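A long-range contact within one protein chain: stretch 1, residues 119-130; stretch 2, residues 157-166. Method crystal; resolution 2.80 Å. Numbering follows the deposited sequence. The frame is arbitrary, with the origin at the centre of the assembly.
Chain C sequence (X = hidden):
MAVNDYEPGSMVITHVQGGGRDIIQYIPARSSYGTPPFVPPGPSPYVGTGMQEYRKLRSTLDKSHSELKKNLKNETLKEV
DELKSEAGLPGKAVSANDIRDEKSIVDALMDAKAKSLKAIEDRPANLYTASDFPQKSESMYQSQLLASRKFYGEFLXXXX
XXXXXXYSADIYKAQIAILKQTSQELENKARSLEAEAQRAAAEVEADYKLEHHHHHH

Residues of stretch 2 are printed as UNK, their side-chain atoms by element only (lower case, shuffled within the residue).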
ATOM      1  N   ALA C 119     -31.907  -7.975 -36.177  1.00 61.14           N
ATOM      2  CA  ALA C 119     -31.913  -7.414 -34.819  1.00 60.16           C
ATOM      3  C   ALA C 119     -30.537  -7.539 -34.153  1.00 62.46           C
ATOM      4  O   ALA C 119     -30.130  -6.630 -33.421  1.00 62.76           O
ATOM      5  CB  ALA C 119     -32.976  -8.098 -33.972  1.00 60.01           C
ATOM      6  N   ILE C 120     -29.825  -8.664 -34.414  1.00 57.24           N
ATOM      7  CA  ILE C 120     -28.484  -8.953 -33.895  1.00 55.98           C
ATOM      8  C   ILE C 120     -27.488  -8.091 -34.678  1.00 62.90           C
ATOM      9  O   ILE C 120     -26.689  -7.381 -34.070  1.00 62.91           O
ATOM     10  CB  ILE C 120     -28.133 -10.487 -33.958  1.00 56.78           C
ATOM     11  CG1 ILE C 120     -29.140 -11.339 -33.168  1.00 56.04           C
ATOM     12  CG2 ILE C 120     -26.697 -10.771 -33.478  1.00 55.41           C
ATOM     13  CD1 ILE C 120     -29.119 -12.844 -33.516  1.00 64.23           C
ATOM     14  N   GLU C 121     -27.557  -8.142 -36.021  1.00 61.26           N
ATOM     15  CA  GLU C 121     -26.670  -7.401 -36.917  1.00 62.92           C
ATOM     16  C   GLU C 121     -26.782  -5.869 -36.798  1.00 68.40           C
ATOM     17  O   GLU C 121     -25.748  -5.198 -36.859  1.00 69.55           O
ATOM     18  CB  GLU C 121     -26.852  -7.853 -38.370  1.00 65.16           C
ATOM     19  CG  GLU C 121     -26.240  -9.214 -38.647  1.00 74.65           C
ATOM     20  CD  GLU C 121     -26.244  -9.656 -40.097  1.00103.24           C
ATOM     21  OE1 GLU C 121     -27.332  -9.670 -40.721  1.00104.63           O
ATOM     22  OE2 GLU C 121     -25.159 -10.035 -40.596  1.00 95.50           O
ATOM     23  N   ASP C 122     -28.005  -5.323 -36.593  1.00 64.42           N
ATOM     24  CA  ASP C 122     -28.228  -3.877 -36.473  1.00 65.87           C
ATOM     25  C   ASP C 122     -28.084  -3.353 -35.022  1.00 68.60           C
ATOM     26  O   ASP C 122     -28.747  -2.382 -34.636  1.00 70.44           O
ATOM     27  CB  ASP C 122     -29.560  -3.434 -37.119  1.00 69.13           C
ATOM     28  CG  ASP C 122     -29.458  -3.121 -38.607  1.00 83.71           C
ATOM     29  OD1 ASP C 122     -29.127  -1.960 -38.955  1.00 87.52           O
ATOM     30  OD2 ASP C 122     -29.736  -4.023 -39.421  1.00 90.01           O
ATOM     31  N   ARG C 123     -27.168  -3.967 -34.244  1.00 61.18           N
ATOM     32  CA  ARG C 123     -26.826  -3.542 -32.888  1.00 59.09           C
ATOM     33  C   ARG C 123     -25.616  -2.632 -33.026  1.00 62.87           C
ATOM     34  O   ARG C 123     -24.786  -2.887 -33.910  1.00 61.81           O
ATOM     35  CB  ARG C 123     -26.420  -4.732 -32.013  1.00 56.03           C
ATOM     36  CG  ARG C 123     -27.563  -5.552 -31.450  1.00 63.50           C
ATOM     37  CD  ARG C 123     -27.033  -6.684 -30.588  1.00 66.89           C
ATOM     38  NE  ARG C 123     -25.986  -7.460 -31.264  1.00 71.59           N
ATOM     39  CZ  ARG C 123     -25.152  -8.292 -30.649  1.00 82.86           C
ATOM     40  NH1 ARG C 123     -24.230  -8.948 -31.341  1.00 69.37           N
ATOM     41  NH2 ARG C 123     -25.235  -8.476 -29.338  1.00 68.24           N
ATOM     42  N   PRO C 124     -25.467  -1.599 -32.151  1.00 60.93           N
ATOM     43  CA  PRO C 124     -24.293  -0.706 -32.250  1.00 61.02           C
ATOM     44  C   PRO C 124     -22.960  -1.441 -32.153  1.00 58.63           C
ATOM     45  O   PRO C 124     -22.836  -2.393 -31.388  1.00 56.08           O
ATOM     46  CB  PRO C 124     -24.489   0.274 -31.085  1.00 63.95           C
ATOM     47  CG  PRO C 124     -25.453  -0.398 -30.162  1.00 67.75           C
ATOM     48  CD  PRO C 124     -26.359  -1.177 -31.048  1.00 63.24           C
ATOM     49  N   ALA C 125     -21.990  -0.991 -32.941  1.00 54.35           N
ATOM     50  CA  ALA C 125     -20.670  -1.605 -32.977  1.00 52.99           C
ATOM     51  C   ALA C 125     -19.843  -1.408 -31.711  1.00 54.91           C
ATOM     52  O   ALA C 125     -19.755  -0.317 -31.157  1.00 55.68           O
ATOM     53  CB  ALA C 125     -19.893  -1.130 -34.196  1.00 55.76           C
ATOM     54  N   ASN C 126     -19.237  -2.505 -31.281  1.00 48.01           N
ATOM     55  CA  ASN C 126     -18.382  -2.563 -30.108  1.00 45.99           C
ATOM     56  C   ASN C 126     -17.563  -3.853 -30.179  1.00 47.70           C
ATOM     57  O   ASN C 126     -17.733  -4.654 -31.095  1.00 45.75           O
ATOM     58  CB  ASN C 126     -19.174  -2.436 -28.806  1.00 43.39           C
ATOM     59  CG  ASN C 126     -20.100  -3.598 -28.571  1.00 64.25           C
ATOM     60  OD1 ASN C 126     -19.777  -4.731 -28.902  1.00 58.64           O
ATOM     61  ND2 ASN C 126     -21.256  -3.324 -27.988  1.00 57.45           N
ATOM     62  N   LEU C 127     -16.670  -4.063 -29.224  1.00 44.05           N
ATOM     63  CA  LEU C 127     -15.832  -5.259 -29.238  1.00 43.21           C
ATOM     64  C   LEU C 127     -16.644  -6.556 -29.178  1.00 46.20           C
ATOM     65  O   LEU C 127     -16.290  -7.543 -29.815  1.00 45.54           O
ATOM     66  CB  LEU C 127     -14.803  -5.210 -28.109  1.00 42.37           C
ATOM     67  CG  LEU C 127     -13.726  -4.141 -28.294  1.00 48.43           C
ATOM     68  CD1 LEU C 127     -12.642  -4.267 -27.238  1.00 47.28           C
ATOM     69  CD2 LEU C 127     -13.130  -4.259 -29.684  1.00 52.10           C
ATOM     70  N   TYR C 128     -17.714  -6.554 -28.392  1.00 41.83           N
ATOM     71  CA  TYR C 128     -18.589  -7.708 -28.256  1.00 41.22           C
ATOM     72  C   TYR C 128     -19.306  -8.117 -29.549  1.00 47.61           C
ATOM     73  O   TYR C 128     -19.479  -9.301 -29.815  1.00 47.23           O
ATOM     74  CB  TYR C 128     -19.638  -7.447 -27.181  1.00 42.10           C
ATOM     75  CG  TYR C 128     -19.108  -7.377 -25.770  1.00 42.71           C
ATOM     76  CD1 TYR C 128     -18.522  -8.481 -25.170  1.00 42.47           C
ATOM     77  CD2 TYR C 128     -19.228  -6.216 -25.025  1.00 43.98           C
ATOM     78  CE1 TYR C 128     -18.055  -8.422 -23.875  1.00 40.98           C
ATOM     79  CE2 TYR C 128     -18.762  -6.151 -23.730  1.00 43.65           C
ATOM     80  CZ  TYR C 128     -18.178  -7.256 -23.161  1.00 45.59           C
ATOM     81  OH  TYR C 128     -17.716  -7.188 -21.873  1.00 43.06           O
ATOM     82  N   THR C 129     -19.744  -7.140 -30.336  1.00 45.65           N
ATOM     83  CA  THR C 129     -20.483  -7.415 -31.570  1.00 46.18           C
ATOM     84  C   THR C 129     -19.635  -7.717 -32.801  1.00 51.86           C
ATOM     85  O   THR C 129     -20.170  -8.044 -33.854  1.00 53.06           O
ATOM     86  CB  THR C 129     -21.454  -6.274 -31.933  1.00 54.84           C
ATOM     87  OG1 THR C 129     -20.724  -5.183 -32.498  1.00 57.46           O
ATOM     88  CG2 THR C 129     -22.214  -5.800 -30.713  1.00 52.26           C
ATOM     89  N   ALA C 130     -18.320  -7.615 -32.677  1.00 48.51           N
ATOM     90  CA  ALA C 130     -17.437  -7.875 -33.810  1.00 48.56           C
ATOM     91  C   ALA C 130     -17.537  -9.320 -34.274  1.00 53.43           C
ATOM     92  O   ALA C 130     -17.741 -10.229 -33.478  1.00 52.11           O
ATOM     93  CB  ALA C 130     -15.999  -7.531 -33.458  1.00 48.80           C
ATOM     94  N   UNK C 157     -20.840 -13.674 -17.773  1.00 29.27           N
ATOM     95  CA  UNK C 157     -22.225 -13.636 -18.227  1.00 29.69           C
ATOM     96  C   UNK C 157     -22.355 -12.850 -19.524  1.00 33.91           C
ATOM     97  O   UNK C 157     -23.042 -13.303 -20.441  1.00 33.99           O
ATOM     98  o   UNK C 157     -24.202 -13.687 -15.048  1.00 52.79           O
ATOM     99  o   UNK C 157     -23.230 -15.304 -16.222  1.00 43.93           O
ATOM    100  c   UNK C 157     -23.546 -14.099 -16.054  1.00 45.30           C
ATOM    101  c   UNK C 157     -23.154 -13.087 -17.133  1.00 32.60           C
ATOM    102  N   UNK C 158     -21.635 -11.714 -19.626  1.00 30.02           N
ATOM    103  CA  UNK C 158     -21.628 -10.876 -20.827  1.00 29.71           C
ATOM    104  C   UNK C 158     -20.995 -11.595 -22.019  1.00 33.20           C
ATOM    105  O   UNK C 158     -21.596 -11.602 -23.086  1.00 32.12           O
ATOM    106  c   UNK C 158     -22.172  -7.396 -21.439  1.00 38.19           C
ATOM    107  c   UNK C 158     -20.982  -9.501 -20.563  1.00 27.19           C
ATOM    108  n   UNK C 158     -21.946  -6.245 -22.328  1.00 45.24           N
ATOM    109  n   UNK C 158     -22.405  -4.889 -24.135  1.00 63.23           N
ATOM    110  n   UNK C 158     -23.784  -6.659 -23.657  1.00 67.87           N
ATOM    111  c   UNK C 158     -21.168  -8.509 -21.717  1.00 34.27           C
ATOM    112  c   UNK C 158     -22.706  -5.935 -23.374  1.00 70.84           C
ATOM    113  N   UNK C 159     -19.799 -12.203 -21.840  1.00 31.39           N
ATOM    114  CA  UNK C 159     -19.097 -12.924 -22.914  1.00 31.93           C
ATOM    115  C   UNK C 159     -19.920 -14.091 -23.454  1.00 35.68           C
ATOM    116  O   UNK C 159     -19.916 -14.315 -24.661  1.00 35.19           O
ATOM    117  n   UNK C 159     -15.614 -12.494 -23.540  1.00 37.88           N
ATOM    118  c   UNK C 159     -16.371 -11.289 -21.835  1.00 37.12           C
ATOM    119  n   UNK C 159     -15.224 -10.710 -22.332  1.00 36.68           N
ATOM    120  c   UNK C 159     -14.813 -11.458 -23.347  1.00 36.70           C
ATOM    121  c   UNK C 159     -16.618 -12.380 -22.594  1.00 35.84           C
ATOM    122  c   UNK C 159     -17.702 -13.407 -22.476  1.00 32.22           C
ATOM    123  N   UNK C 160     -20.639 -14.815 -22.570  1.00 33.03           N
ATOM    124  CA  UNK C 160     -21.455 -15.970 -22.968  1.00 33.40           C
ATOM    125  C   UNK C 160     -22.747 -15.527 -23.676  1.00 37.36           C
ATOM    126  O   UNK C 160     -23.050 -16.060 -24.742  1.00 37.32           O
ATOM    127  s   UNK C 160     -19.163 -18.471 -22.186  1.00 43.98           S
ATOM    128  c   UNK C 160     -21.699 -16.958 -21.802  1.00 35.70           C
ATOM    129  c   UNK C 160     -20.412 -17.595 -21.173  1.00 39.39           C
ATOM    130  c   UNK C 160     -18.092 -17.178 -22.613  1.00 40.69           C
ATOM    131  N   UNK C 161     -23.466 -14.512 -23.141  1.00 34.11           N
ATOM    132  CA  UNK C 161     -24.663 -13.929 -23.784  1.00 34.76           C
ATOM    133  C   UNK C 161     -24.334 -13.392 -25.189  1.00 40.68           C
ATOM    134  O   UNK C 161     -25.101 -13.616 -26.121  1.00 41.86           O
ATOM    135  c   UNK C 161     -25.274 -12.820 -22.927  1.00 37.93           C
ATOM    136  o   UNK C 161     -25.729 -13.314 -21.675  1.00 48.39           O
ATOM    137  N   UNK C 162     -23.169 -12.729 -25.336  1.00 38.38           N
ATOM    138  CA  UNK C 162     -22.643 -12.153 -26.581  1.00 39.43           C
ATOM    139  C   UNK C 162     -22.186 -13.218 -27.591  1.00 44.27           C
ATOM    140  O   UNK C 162     -22.180 -12.941 -28.788  1.00 44.80           O
ATOM    141  c   UNK C 162     -21.496 -11.159 -26.283  1.00 41.05           C
ATOM    142  o   UNK C 162     -22.598  -8.938 -27.784  1.00 63.69           O
ATOM    143  c   UNK C 162     -22.780  -8.923 -26.544  1.00 62.50           C
ATOM    144  c   UNK C 162     -21.937  -9.835 -25.668  1.00 48.98           C
ATOM    145  o   UNK C 162     -23.615  -8.180 -25.979  1.00 49.50           O
ATOM    146  N   UNK C 163     -21.787 -14.414 -27.116  1.00 41.05           N
ATOM    147  CA  UNK C 163     -21.377 -15.549 -27.943  1.00 40.71           C
ATOM    148  C   UNK C 163     -22.594 -16.388 -28.292  1.00 43.17           C
ATOM    149  O   UNK C 163     -22.584 -17.068 -29.313  1.00 43.03           O
ATOM    150  c   UNK C 163     -18.088 -16.629 -26.157  1.00 46.15           C
ATOM    151  c   UNK C 163     -18.256 -15.412 -28.259  1.00 51.29           C
ATOM    152  c   UNK C 163     -20.321 -16.411 -27.237  1.00 40.56           C
ATOM    153  c   UNK C 163     -18.971 -15.741 -26.973  1.00 46.29           C
ATOM    154  N   UNK C 164     -23.650 -16.344 -27.443  1.00 38.97           N
ATOM    155  CA  UNK C 164     -24.916 -17.037 -27.702  1.00 38.20           C
ATOM    156  C   UNK C 164     -25.516 -16.358 -28.941  1.00 41.42           C
ATOM    157  O   UNK C 164     -25.869 -17.053 -29.890  1.00 41.42           O
ATOM    158  c   UNK C 164     -25.861 -16.912 -26.506  1.00 38.51           C
ATOM    159  N   UNK C 165     -25.500 -15.025 -28.972  1.00 36.60           N
ATOM    160  CA  UNK C 165     -25.958 -14.243 -30.130  1.00 36.11           C
ATOM    161  C   UNK C 165     -25.095 -14.424 -31.402  1.00 39.64           C
ATOM    162  O   UNK C 165     -25.625 -14.540 -32.500  1.00 37.90           O
ATOM    163  c   UNK C 165     -27.134 -11.037 -28.300  1.00 49.56           C
ATOM    164  n   UNK C 165     -29.522 -10.298 -28.294  1.00 50.60           N
ATOM    165  c   UNK C 165     -28.349 -10.676 -27.461  1.00 52.59           C
ATOM    166  c   UNK C 165     -27.234 -12.447 -28.848  1.00 40.11           C
ATOM    167  c   UNK C 165     -26.063 -12.766 -29.759  1.00 37.80           C
ATOM    168  N   UNK C 166     -23.772 -14.430 -31.240  1.00 37.62           N
ATOM    169  CA  UNK C 166     -22.808 -14.672 -32.327  1.00 37.93           C
ATOM    170  C   UNK C 166     -23.075 -16.010 -33.055  1.00 42.23           C
ATOM    171  O   UNK C 166     -23.117 -16.071 -34.289  1.00 41.59           O
ATOM    172  c   UNK C 166     -21.394 -14.659 -31.760  1.00 38.22           C
TER

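Position 157 opens the helical stretch with two carbons, the second carrying two oxygens, and touches nothing on stretch 1; this short carboxylate is Asp157. At position 158, three carbons, a nitrogen and a carbon with two more nitrogens, a guanidinium, lie against the ring of Tyr128; that atom set is Arg158. CG sits over one ring face, 3.9 Å from the Tyr128 centroid, and NE comes to 3.5 Å from Tyr128 CE2.

Position 159 carries one carbon and a five-membered ring of three carbons and two nitrogens; its CA-to-CB bond points sideways, yet the ring meets the edge of Tyr128. The ring composition identifies His159, CD2 lying 3.9 Å from Tyr128 CE1. The pair is edge-to-face, the tyrosine edge toward the histidine face, with planes at 84° and centroids 5.5 Å apart.

Position 160, an unbranched run of two carbons, sulfur and carbon, is out of reach of stretch 1: Met160. Position 161 has one carbon and one oxygen, hence Ser161; its OG donates to the backbone O of Asp157 at 3.0 Å, a bond kept within the helix.

Position 162 shows three carbons, the third with two oxygens, and points toward stretch 1, where one oxygen lies near Arg123 and Tyr128. The length separates it from aspartate: Glu162. OE1 accepts from Arg123 NH2 at 3.1 Å, a hydrogen bond within a salt bridge, and lies 3.4 Å from Tyr128 CB. OE2 forms a salt bridge with Arg158 NH1 at 2.8 Å, so the carboxylate joins arginines from both stretches.

Position 163 has four carbons forked at the second and its CA-to-CB bond points away; it is Leu163, without contact here. Position 164 has a single carbon, out of reach: Ala164. Position 165 extends four carbons in a row to a terminal nitrogen, with chain carbons near Arg123 and Ile120, giving Lys165. Among its side-chain atoms the carbons make the contact, CD 3.4 Å from Arg123 NH2 and CB 4.3 Å from Ile120 CG2, while its backbone O lies 4.0 Å from Ile120 CD1. Position 166, again one carbon, is Ala166, directed sideways and making no close contact.

The rule is helical spacing: 158, 162 and 165 all point toward stretch 1, while 159 joins from the side. Tyr128 is the largest contributor, covered by 126 Å², and it meets the helix through Arg158 over a face and His159 at its edge. Arg123 is steadied from its own stretch, NE donating to Ile120 O at 2.9 Å, while NH2 meets Glu162. Charge pairing at the middle thus accompanies aromatic packing at one end and packing against Ile120 at the other, burying 464 Å² in all.

Stretch 2 (157-166) DRHMSELAKA
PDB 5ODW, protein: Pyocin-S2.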